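Local coordinates for Alr3699 protein (PDB 4XSU) that is a GT-B-fold glycosyltransferase family member with two Rossmann-like domains and binds alpha-D-glucopyranose and uridine-5'-diphosphate between them, at residues Y97-A102 / P121-L126; S131-S136 / S290-P295; G210-L215 / T236-G241. All coordinates share one frame; numbering follows the deposited sequence.

Along the chain, interaction 1 closes before the other two open, and interaction 3 falls within the long excursion between 131-136 and 290-295. Interaction 1 pairs neighbouring strands of the seven-stranded parallel sheet; interaction 3 does the same in the six-stranded one. Their centres lie about 33 Å apart, on opposite sides of the chain's centre, consistent with the two Rossmann-like domains of a GT-B protein. Interaction 2 joins a loop of each domain, its centre about 24 Å from that of interaction 1 and about 20 Å from that of interaction 3. His125 lies near the glucopyranose, and Phe212 and Val240 touch the nucleotide, consistent with both strand pairs ending at one interdomain cleft.

Interaction 1: Y97-A102 / P121-L126; sequences YDLIYA and PLVYHL
The phenol oxygen of Tyr101 and the imidazole of His125 meet in a very short hydrogen bond, OH of Tyr101 to ND1 of His125 at 2.5 Å. The hydroxyl lies near the plane of the imidazole, at its edge, and the two rings touch rim to rim with their planes turned 43° apart. Tyr101 reaches this far because its CG stands anti to the backbone N (chi1 -162°), which carries the ring along the strand toward His125. On one face of the same ring sits Val123, whose CG1 lies 4.3 Å from the Tyr101 ring centroid, over the face and near the ring normal, a CH-pi contact. The other methyl of Val123, CG2, packs against CD1 of Leu99 at 3.8 Å. On the opposite face of the sheet, CD1 of Leu122 touches both CG2 of Ile100, 3.7 Å away, and CB of Ala102.

The backbone sets this register. Strands 99-102 and 122-126 run parallel, 18° apart, as the two strands of a beta-alpha-beta crossover in the Rossmann-like N-terminal domain, with helix 105-118 between them in sequence. Ile100 N donates to Pro121 O and Ile100 O accepts from Val123 N at 2.7 Å; two residues on, Ala102 N reaches Val123 O and Ala102 O takes His125 N.

Farther out, helix 105-118 covers the Leu122 and Tyr124 side through Leu108, while Ile155 of strand 151-156 touches Tyr101, Val123 and His125. Phe11 meets the Tyr101 ring from strand 9-13, and His127 stacks on His125, whose side chain lies about 6 Å from the bound glucopyranose.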
loop_
_atom_site.group_PDB
_atom_site.type_symbol
_atom_site.label_atom_id
_atom_site.label_comp_id
_atom_site.label_asym_id
_atom_site.label_seq_id
_atom_site.Cartn_x
_atom_site.Cartn_y
_atom_site.Cartn_z
ATOM N N TYR B 97 -2.342 19.395 -7.879
ATOM C CA TYR B 97 -1.191 20.143 -7.374
ATOM C C TYR B 97 0.003 19.921 -8.256
ATOM O O TYR B 97 0.041 18.932 -8.976
ATOM C CB TYR B 97 -0.899 19.725 -5.924
ATOM C CG TYR B 97 -2.085 20.051 -5.043
ATOM C CD1 TYR B 97 -2.227 21.319 -4.485
ATOM C CD2 TYR B 97 -3.102 19.129 -4.833
ATOM C CE1 TYR B 97 -3.339 21.654 -3.720
ATOM C CE2 TYR B 97 -4.215 19.450 -4.065
ATOM C CZ TYR B 97 -4.325 20.726 -3.513
ATOM O OH TYR B 97 -5.407 21.074 -2.745
ATOM N N ASP B 98 0.970 20.837 -8.220
ATOM C CA ASP B 98 2.184 20.713 -9.042
ATOM C C ASP B 98 3.289 19.941 -8.307
ATOM O O ASP B 98 4.314 19.595 -8.893
ATOM C CB ASP B 98 2.719 22.104 -9.484
ATOM C CG ASP B 98 1.655 22.967 -10.193
ATOM O OD1 ASP B 98 1.052 22.515 -11.185
ATOM O OD2 ASP B 98 1.416 24.115 -9.760
ATOM N N LEU B 99 3.103 19.673 -7.027
ATOM C CA LEU B 99 4.199 19.123 -6.234
ATOM C C LEU B 99 3.707 18.371 -5.031
ATOM O O LEU B 99 2.743 18.772 -4.396
ATOM C CB LEU B 99 5.097 20.253 -5.743
ATOM C CG LEU B 99 6.282 19.868 -4.868
ATOM C CD1 LEU B 99 7.421 19.308 -5.685
ATOM C CD2 LEU B 99 6.768 21.088 -4.133
ATOM N N ILE B 100 4.402 17.295 -4.698
ATOM C CA ILE B 100 4.093 16.550 -3.498
ATOM C C ILE B 100 5.263 16.707 -2.581
ATOM O O ILE B 100 6.402 16.380 -2.944
ATOM C CB ILE B 100 3.847 15.059 -3.774
ATOM C CG1 ILE B 100 2.711 14.907 -4.796
ATOM C CG2 ILE B 100 3.495 14.327 -2.485
ATOM C CD1 ILE B 100 2.534 13.501 -5.327
ATOM N N TYR B 101 4.959 17.215 -1.389
ATOM C CA TYR B 101 5.954 17.515 -0.368
ATOM C C TYR B 101 5.667 16.616 0.841
ATOM O O TYR B 101 4.727 16.847 1.616
ATOM C CB TYR B 101 5.862 19.004 -0.011
ATOM C CG TYR B 101 7.059 19.608 0.706
ATOM C CD1 TYR B 101 7.357 19.265 2.004
ATOM C CD2 TYR B 101 7.855 20.577 0.090
ATOM C CE1 TYR B 101 8.431 19.837 2.666
ATOM C CE2 TYR B 101 8.931 21.161 0.747
ATOM C CZ TYR B 101 9.212 20.793 2.038
ATOM O OH TYR B 101 10.281 21.344 2.714
ATOM N N ALA B 102 6.470 15.573 0.990
ATOM C CA ALA B 102 6.203 14.614 2.025
ATOM C C ALA B 102 7.054 14.911 3.251
ATOM O O ALA B 102 8.304 14.915 3.177
ATOM C CB ALA B 102 6.474 13.209 1.519
ATOM N N PRO B 121 6.112 15.559 -9.398
ATOM C CA PRO B 121 7.383 15.457 -8.700
ATOM C C PRO B 121 7.188 15.449 -7.179
ATOM O O PRO B 121 6.205 15.981 -6.659
ATOM C CB PRO B 121 8.154 16.695 -9.183
ATOM C CG PRO B 121 7.113 17.667 -9.606
ATOM C CD PRO B 121 5.964 16.850 -10.104
ATOM N N LEU B 122 8.122 14.808 -6.491
ATOM C CA LEU B 122 8.010 14.563 -5.074
ATOM C C LEU B 122 9.239 15.098 -4.366
ATOM O O LEU B 122 10.389 14.839 -4.795
ATOM C CB LEU B 122 7.912 13.067 -4.807
ATOM C CG LEU B 122 8.083 12.558 -3.363
ATOM C CD1 LEU B 122 6.817 12.752 -2.532
ATOM C CD2 LEU B 122 8.488 11.083 -3.374
ATOM N N VAL B 123 8.985 15.813 -3.264
ATOM C CA VAL B 123 10.044 16.225 -2.347
ATOM C C VAL B 123 9.897 15.513 -1.042
ATOM O O VAL B 123 8.811 15.458 -0.473
ATOM C CB VAL B 123 10.013 17.730 -2.085
ATOM C CG1 VAL B 123 10.995 18.085 -0.988
ATOM C CG2 VAL B 123 10.358 18.496 -3.358
ATOM N N TYR B 124 11.005 14.986 -0.562
ATOM C CA TYR B 124 11.063 14.413 0.773
ATOM C C TYR B 124 11.762 15.361 1.802
ATOM O O TYR B 124 12.980 15.563 1.769
ATOM C CB TYR B 124 11.833 13.096 0.721
ATOM C CG TYR B 124 11.925 12.318 2.032
ATOM C CD1 TYR B 124 10.952 12.417 3.025
ATOM C CD2 TYR B 124 12.963 11.435 2.237
ATOM C CE1 TYR B 124 11.049 11.657 4.196
ATOM C CE2 TYR B 124 13.058 10.678 3.396
ATOM C CZ TYR B 124 12.105 10.793 4.363
ATOM O OH TYR B 124 12.261 10.026 5.507
ATOM N N HIS B 125 11.002 15.889 2.747
ATOM C CA HIS B 125 11.604 16.630 3.849
ATOM C C HIS B 125 11.907 15.679 4.950
ATOM O O HIS B 125 10.987 15.170 5.582
ATOM C CB HIS B 125 10.688 17.721 4.366
ATOM C CG HIS B 125 11.439 18.842 5.011
ATOM N ND1 HIS B 125 11.276 20.163 4.647
ATOM C CD2 HIS B 125 12.407 18.827 5.964
ATOM C CE1 HIS B 125 12.091 20.913 5.368
ATOM N NE2 HIS B 125 12.787 20.129 6.174
ATOM N N LEU B 126 13.191 15.452 5.189
ATOM C CA LEU B 126 13.648 14.464 6.163
ATOM C C LEU B 126 13.889 15.117 7.552
ATOM O O LEU B 126 14.727 16.001 7.668
ATOM C CB LEU B 126 14.937 13.849 5.645
ATOM C CG LEU B 126 15.628 12.824 6.516
ATOM C CD1 LEU B 126 14.748 11.612 6.733
ATOM C CD2 LEU B 126 16.954 12.411 5.891
#

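Interaction 2: S131-S136 / S290-P295; sequences SPEHFS and STAPEP. With GLC (alpha-D-glucopyranose), chain J.
His134 reaches Pro293 across the cleft between the two domains of the GT-B fold, linking a loop after strand 122-126 to one after strand 285-287. From CB, which points toward the facing segment, the chain turns at chi1 -83° and sends the imidazole across. CE1 passes 4.2 Å from CB of Ala292, at an oblique angle to the ring. At the far edge NE2 donates to Pro293 O at 2.7 Å, with an N-H...O angle of 158°. Directionality is good at both ends: the oxygen lies only 8° out of the imidazole plane, and the donor lies in the carbonyl plane. Trp218 packs edge-to-face with the same imidazole.

OE2 of Glu133 comes 3.1 Å from CD of Pro293, its extended chain crossing the proline ring at about a right angle. Glu294, the next residue, points away from the 131-136 loop. Its OE2 forms a salt bridge with Lys219 and lies near glucopyranose O3, though that weak contact is uncertain. OE1 of Glu294 also bonds His288, and Ser290 OG donates to the same OE1 at 2.9 Å, nearly in line with the C-O bond.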
loop_
_atom_site.group_PDB
_atom_site.type_symbol
_atom_site.label_atom_id
_atom_site.label_comp_id
_atom_site.label_asym_id
_atom_site.label_seq_id
_atom_site.Cartn_x
_atom_site.Cartn_y
_atom_site.Cartn_z
ATOM N N SER B 131 18.738 5.751 11.313
ATOM C CA SER B 131 19.737 4.843 11.815
ATOM C C SER B 131 19.071 3.663 12.500
ATOM O O SER B 131 17.928 3.764 12.931
ATOM C CB SER B 131 20.614 5.573 12.832
ATOM O OG SER B 131 19.966 5.671 14.096
ATOM N N PRO B 132 19.800 2.600 12.692
ATOM C CA PRO B 132 19.253 1.420 13.321
ATOM C C PRO B 132 18.771 1.737 14.718
ATOM O O PRO B 132 17.771 1.217 15.138
ATOM C CB PRO B 132 20.447 0.510 13.400
ATOM C CG PRO B 132 21.326 0.933 12.305
ATOM C CD PRO B 132 20.980 2.303 11.891
ATOM N N GLU B 133 19.492 2.570 15.438
ATOM C CA GLU B 133 19.060 3.050 16.769
ATOM C C GLU B 133 17.620 3.529 16.757
ATOM O O GLU B 133 16.823 3.136 17.587
ATOM C CB GLU B 133 19.905 4.235 17.247
ATOM C CG GLU B 133 21.406 3.995 17.317
ATOM C CD GLU B 133 22.132 5.128 18.017
ATOM O OE1 GLU B 133 23.277 5.426 17.627
ATOM O OE2 GLU B 133 21.561 5.718 18.965
ATOM N N HIS B 134 17.307 4.396 15.803
ATOM C CA HIS B 134 16.017 5.059 15.741
ATOM C C HIS B 134 14.877 4.280 15.046
ATOM O O HIS B 134 13.713 4.579 15.312
ATOM C CB HIS B 134 16.174 6.399 15.025
ATOM C CG HIS B 134 16.648 7.518 15.900
ATOM N ND1 HIS B 134 15.899 8.015 16.946
ATOM C CD2 HIS B 134 17.770 8.269 15.849
ATOM C CE1 HIS B 134 16.551 9.014 17.512
ATOM N NE2 HIS B 134 17.688 9.189 16.864
ATOM N N PHE B 135 15.185 3.354 14.122
ATOM C CA PHE B 135 14.140 2.677 13.305
ATOM C C PHE B 135 14.512 1.266 12.898
ATOM O O PHE B 135 15.687 0.923 12.863
ATOM C CB PHE B 135 13.844 3.460 12.029
ATOM C CG PHE B 135 13.389 4.854 12.274
ATOM C CD1 PHE B 135 12.084 5.110 12.650
ATOM C CD2 PHE B 135 14.274 5.909 12.168
ATOM C CE1 PHE B 135 11.660 6.411 12.903
ATOM C CE2 PHE B 135 13.860 7.213 12.412
ATOM C CZ PHE B 135 12.552 7.467 12.779
ATOM N N SER B 136 13.506 0.454 12.571
ATOM C CA SER B 136 13.763 -0.920 12.086
ATOM C C SER B 136 14.464 -0.900 10.735
ATOM O O SER B 136 14.345 0.058 9.968
ATOM C CB SER B 136 12.456 -1.711 11.952
ATOM O OG SER B 136 11.665 -1.186 10.891
ATOM N N SER B 290 18.706 14.082 25.415
ATOM C CA SER B 290 18.440 12.855 24.638
ATOM C C SER B 290 19.543 11.814 24.727
ATOM O O SER B 290 20.694 12.122 24.488
ATOM C CB SER B 290 18.206 13.199 23.180
ATOM O OG SER B 290 17.089 14.074 23.060
ATOM N N THR B 291 19.164 10.581 25.067
ATOM C CA THR B 291 20.069 9.436 25.123
ATOM C C THR B 291 20.306 8.749 23.750
ATOM O O THR B 291 21.007 7.724 23.662
ATOM C CB THR B 291 19.505 8.371 26.071
ATOM O OG1 THR B 291 18.093 8.286 25.879
ATOM C CG2 THR B 291 19.762 8.741 27.493
ATOM N N ALA B 292 19.708 9.299 22.697
ATOM C CA ALA B 292 19.941 8.824 21.351
ATOM C C ALA B 292 20.034 10.068 20.488
ATOM O O ALA B 292 19.428 11.081 20.823
ATOM C CB ALA B 292 18.809 7.905 20.884
ATOM N N PRO B 293 20.809 10.004 19.392
ATOM C CA PRO B 293 21.135 11.229 18.677
ATOM C C PRO B 293 19.925 12.011 18.208
ATOM O O PRO B 293 19.026 11.442 17.609
ATOM C CB PRO B 293 21.969 10.726 17.486
ATOM C CG PRO B 293 22.627 9.470 17.977
ATOM C CD PRO B 293 21.609 8.850 18.907
ATOM N N GLU B 294 19.951 13.305 18.418
ATOM C CA GLU B 294 18.857 14.147 18.072
ATOM C C GLU B 294 19.035 14.646 16.693
ATOM O O GLU B 294 20.074 15.144 16.382
ATOM C CB GLU B 294 18.842 15.343 18.989
ATOM C CG GLU B 294 17.698 16.289 18.740
ATOM C CD GLU B 294 16.447 15.845 19.426
ATOM O OE1 GLU B 294 16.523 15.319 20.531
ATOM O OE2 GLU B 294 15.385 16.024 18.860
ATOM N N PRO B 295 18.029 14.534 15.847
ATOM C CA PRO B 295 18.166 15.017 14.486
ATOM C C PRO B 295 18.363 16.482 14.405
ATOM O O PRO B 295 19.253 16.905 13.757
ATOM C CB PRO B 295 16.812 14.714 13.886
ATOM C CG PRO B 295 16.378 13.532 14.590
ATOM C CD PRO B 295 16.838 13.702 15.992
HETATM C C1 GLC J . 12.112 16.252 13.780
HETATM C C2 GLC J . 13.371 15.771 14.506
HETATM C C3 GLC J . 14.014 16.832 15.401
HETATM C C4 GLC J . 13.894 18.233 14.801
HETATM C C5 GLC J . 12.508 18.543 14.224
HETATM C C6 GLC J . 12.613 18.914 12.749
HETATM O O1 GLC J . 11.111 15.228 13.841
HETATM O O2 GLC J . 13.042 14.625 15.302
HETATM O O3 GLC J . 15.396 16.514 15.595
HETATM O O4 GLC J . 14.209 19.202 15.808
HETATM O O5 GLC J . 11.598 17.449 14.366
HETATM O O6 GLC J . 13.128 20.245 12.627
#

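Interaction 3: G210-L215 / T236-G241; sequences GHFSRL and TAILVG. With UDP (uridine-5'-diphosphate), chain K.
His211 joins the two segments by a pair of backbone hydrogen bonds, its N donating to Ile238 O at 3.0 Å and its O accepting from Val240 N at 2.8 Å. The second is nearly straight, with an N-H...O angle of 174°. These bonds fix a parallel register of Gly210 with Ile238 and His211 with Leu239; beyond it the chain leaves the strand, although CA of Phe212 still makes a CA-H...O contact with Val240 O.

On one face of the sheet, CB of His211 rests 3.6 Å from CD2 of Leu239. With chi1 at -166° the imidazole is carried away from that strand, and its NE2 bonds to Thr289. Past the last bridge, the side chains of Phe212 and Val240 lie side by side, pointing the same way, with CE2 of Phe212 3.8 Å from CG2 of Val240. Ile276 of helix 276-281 touches both. Gly241, with phi positive (121°), packs its CA near CA of Arg214; Leu215 CD1 sits 3.4 Å from Gly241 O.

At this end the uracil lies by Val240, with uridine-5'-diphosphate C6 3.3 Å from Phe212 O. The extended Arg214 chain carries its guanidinium beside the beta-phosphate, though the modelled approach is too short to be reliable. Loops following the C-terminal ends of parallel strands thus line the nucleotide site, as in the C-terminal Rossmann-like domain of GT-B glycosyltransferases.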
loop_
_atom_site.group_PDB
_atom_site.type_symbol
_atom_site.label_atom_id
_atom_site.label_comp_id
_atom_site.label_asym_id
_atom_site.label_seq_id
_atom_site.Cartn_x
_atom_site.Cartn_y
_atom_site.Cartn_z
ATOM N N GLY B 210 14.527 23.849 32.826
ATOM C CA GLY B 210 13.407 23.502 31.961
ATOM C C GLY B 210 13.769 22.486 30.882
ATOM O O GLY B 210 14.776 22.631 30.204
ATOM N N HIS B 211 12.926 21.464 30.738
ATOM C CA HIS B 211 13.113 20.369 29.794
ATOM C C HIS B 211 11.853 20.358 28.976
ATOM O O HIS B 211 10.772 20.277 29.541
ATOM C CB HIS B 211 13.246 19.087 30.575
ATOM C CG HIS B 211 13.771 17.942 29.787
ATOM N ND1 HIS B 211 13.144 17.473 28.652
ATOM C CD2 HIS B 211 14.838 17.136 29.994
ATOM C CE1 HIS B 211 13.818 16.441 28.181
ATOM N NE2 HIS B 211 14.850 16.215 28.978
ATOM N N PHE B 212 11.975 20.462 27.655
ATOM C CA PHE B 212 10.818 20.726 26.796
ATOM C C PHE B 212 10.604 19.712 25.681
ATOM O O PHE B 212 10.118 20.063 24.623
ATOM C CB PHE B 212 10.930 22.117 26.195
ATOM C CG PHE B 212 10.856 23.209 27.205
ATOM C CD1 PHE B 212 11.964 23.532 27.978
ATOM C CD2 PHE B 212 9.679 23.912 27.398
ATOM C CE1 PHE B 212 11.898 24.533 28.923
ATOM C CE2 PHE B 212 9.604 24.916 28.344
ATOM C CZ PHE B 212 10.716 25.230 29.106
ATOM N N SER B 213 10.952 18.458 25.925
ATOM C CA SER B 213 10.737 17.383 24.956
ATOM C C SER B 213 9.529 16.537 25.340
ATOM O O SER B 213 9.280 16.286 26.521
ATOM C CB SER B 213 11.971 16.468 24.887
ATOM O OG SER B 213 13.141 17.163 24.452
ATOM N N ARG B 214 8.798 16.064 24.341
ATOM C CA ARG B 214 7.751 15.055 24.569
ATOM C C ARG B 214 8.337 13.900 25.395
ATOM O O ARG B 214 9.527 13.646 25.363
ATOM C CB ARG B 214 7.180 14.558 23.239
ATOM C CG ARG B 214 8.175 13.719 22.425
ATOM C CD ARG B 214 7.842 13.653 20.929
ATOM N NE ARG B 214 8.402 12.431 20.328
ATOM C CZ ARG B 214 9.509 12.351 19.587
ATOM N NH1 ARG B 214 10.205 13.433 19.313
ATOM N NH2 ARG B 214 9.921 11.179 19.107
ATOM N N LEU B 215 7.504 13.222 26.158
ATOM C CA LEU B 215 7.992 12.272 27.151
ATOM C C LEU B 215 8.212 10.912 26.517
ATOM O O LEU B 215 7.269 10.264 26.059
ATOM C CB LEU B 215 6.993 12.162 28.288
ATOM C CG LEU B 215 6.764 13.513 28.960
ATOM C CD1 LEU B 215 5.459 13.500 29.735
ATOM C CD2 LEU B 215 7.941 13.838 29.858
ATOM N N THR B 236 15.267 23.314 40.767
ATOM C CA THR B 236 14.048 22.573 40.423
ATOM C C THR B 236 13.899 22.424 38.906
ATOM O O THR B 236 14.430 23.225 38.136
ATOM C CB THR B 236 12.769 23.257 40.985
ATOM O OG1 THR B 236 12.593 24.556 40.400
ATOM C CG2 THR B 236 12.856 23.395 42.494
ATOM N N ALA B 237 13.148 21.409 38.485
ATOM C CA ALA B 237 12.944 21.144 37.060
ATOM C C ALA B 237 11.479 21.179 36.696
ATOM O O ALA B 237 10.646 20.637 37.401
ATOM C CB ALA B 237 13.521 19.802 36.690
ATOM N N ILE B 238 11.165 21.844 35.599
ATOM C CA ILE B 238 9.874 21.663 34.992
ATOM C C ILE B 238 10.052 20.765 33.761
ATOM O O ILE B 238 10.944 20.984 32.946
ATOM C CB ILE B 238 9.193 22.997 34.690
ATOM C CG1 ILE B 238 9.964 23.810 33.667
ATOM C CG2 ILE B 238 9.090 23.807 35.969
ATOM C CD1 ILE B 238 9.217 25.053 33.223
ATOM N N LEU B 239 9.265 19.698 33.693
ATOM C CA LEU B 239 9.199 18.846 32.510
ATOM C C LEU B 239 7.969 19.244 31.729
ATOM O O LEU B 239 6.863 19.066 32.201
ATOM C CB LEU B 239 9.119 17.388 32.925
ATOM C CG LEU B 239 10.245 16.995 33.861
ATOM C CD1 LEU B 239 10.238 15.505 34.117
ATOM C CD2 LEU B 239 11.576 17.383 33.276
ATOM N N VAL B 240 8.167 19.822 30.554
ATOM C CA VAL B 240 7.069 20.196 29.692
ATOM C C VAL B 240 7.017 19.277 28.470
ATOM O O VAL B 240 8.061 18.872 27.919
ATOM C CB VAL B 240 7.225 21.621 29.225
ATOM C CG1 VAL B 240 5.995 22.071 28.470
ATOM C CG2 VAL B 240 7.476 22.535 30.410
ATOM N N GLY B 241 5.789 18.980 28.049
ATOM C CA GLY B 241 5.517 17.983 27.027
ATOM C C GLY B 241 4.603 16.844 27.471
ATOM O O GLY B 241 4.430 16.578 28.657
HETATM N N1 UDP K . 6.744 21.741 22.225
HETATM C C2 UDP K . 5.493 22.208 22.677
HETATM N N3 UDP K . 4.929 21.679 23.769
HETATM C C4 UDP K . 5.543 20.700 24.446
HETATM C C5 UDP K . 6.777 20.223 24.021
HETATM C C6 UDP K . 7.370 20.765 22.888
HETATM O O2 UDP K . 4.907 23.122 22.056
HETATM O O4 UDP K . 5.003 20.215 25.465
HETATM C "C1'" UDP K . 7.356 22.325 21.029
HETATM C "C2'" UDP K . 8.683 22.969 21.394
HETATM O "O2'" UDP K . 8.666 24.357 21.051
HETATM C "C3'" UDP K . 9.744 22.247 20.588
HETATM C "C4'" UDP K . 9.013 21.195 19.768
HETATM O "O4'" UDP K . 7.618 21.295 20.071
HETATM O "O3'" UDP K . 10.411 23.168 19.720
HETATM C "C5'" UDP K . 9.511 19.794 20.097
HETATM O "O5'" UDP K . 10.249 19.279 18.991
HETATM P PA UDP K . 11.767 18.779 19.182
HETATM O O1A UDP K . 12.308 19.387 20.454
HETATM O O2A UDP K . 12.500 18.983 17.878
HETATM O O3A UDP K . 11.588 17.196 19.418
HETATM P PB UDP K . 10.695 16.315 18.408
HETATM O O1B UDP K . 9.312 16.358 19.013
HETATM O O2B UDP K . 10.820 17.037 17.088
HETATM O O3B UDP K . 11.347 14.954 18.438
#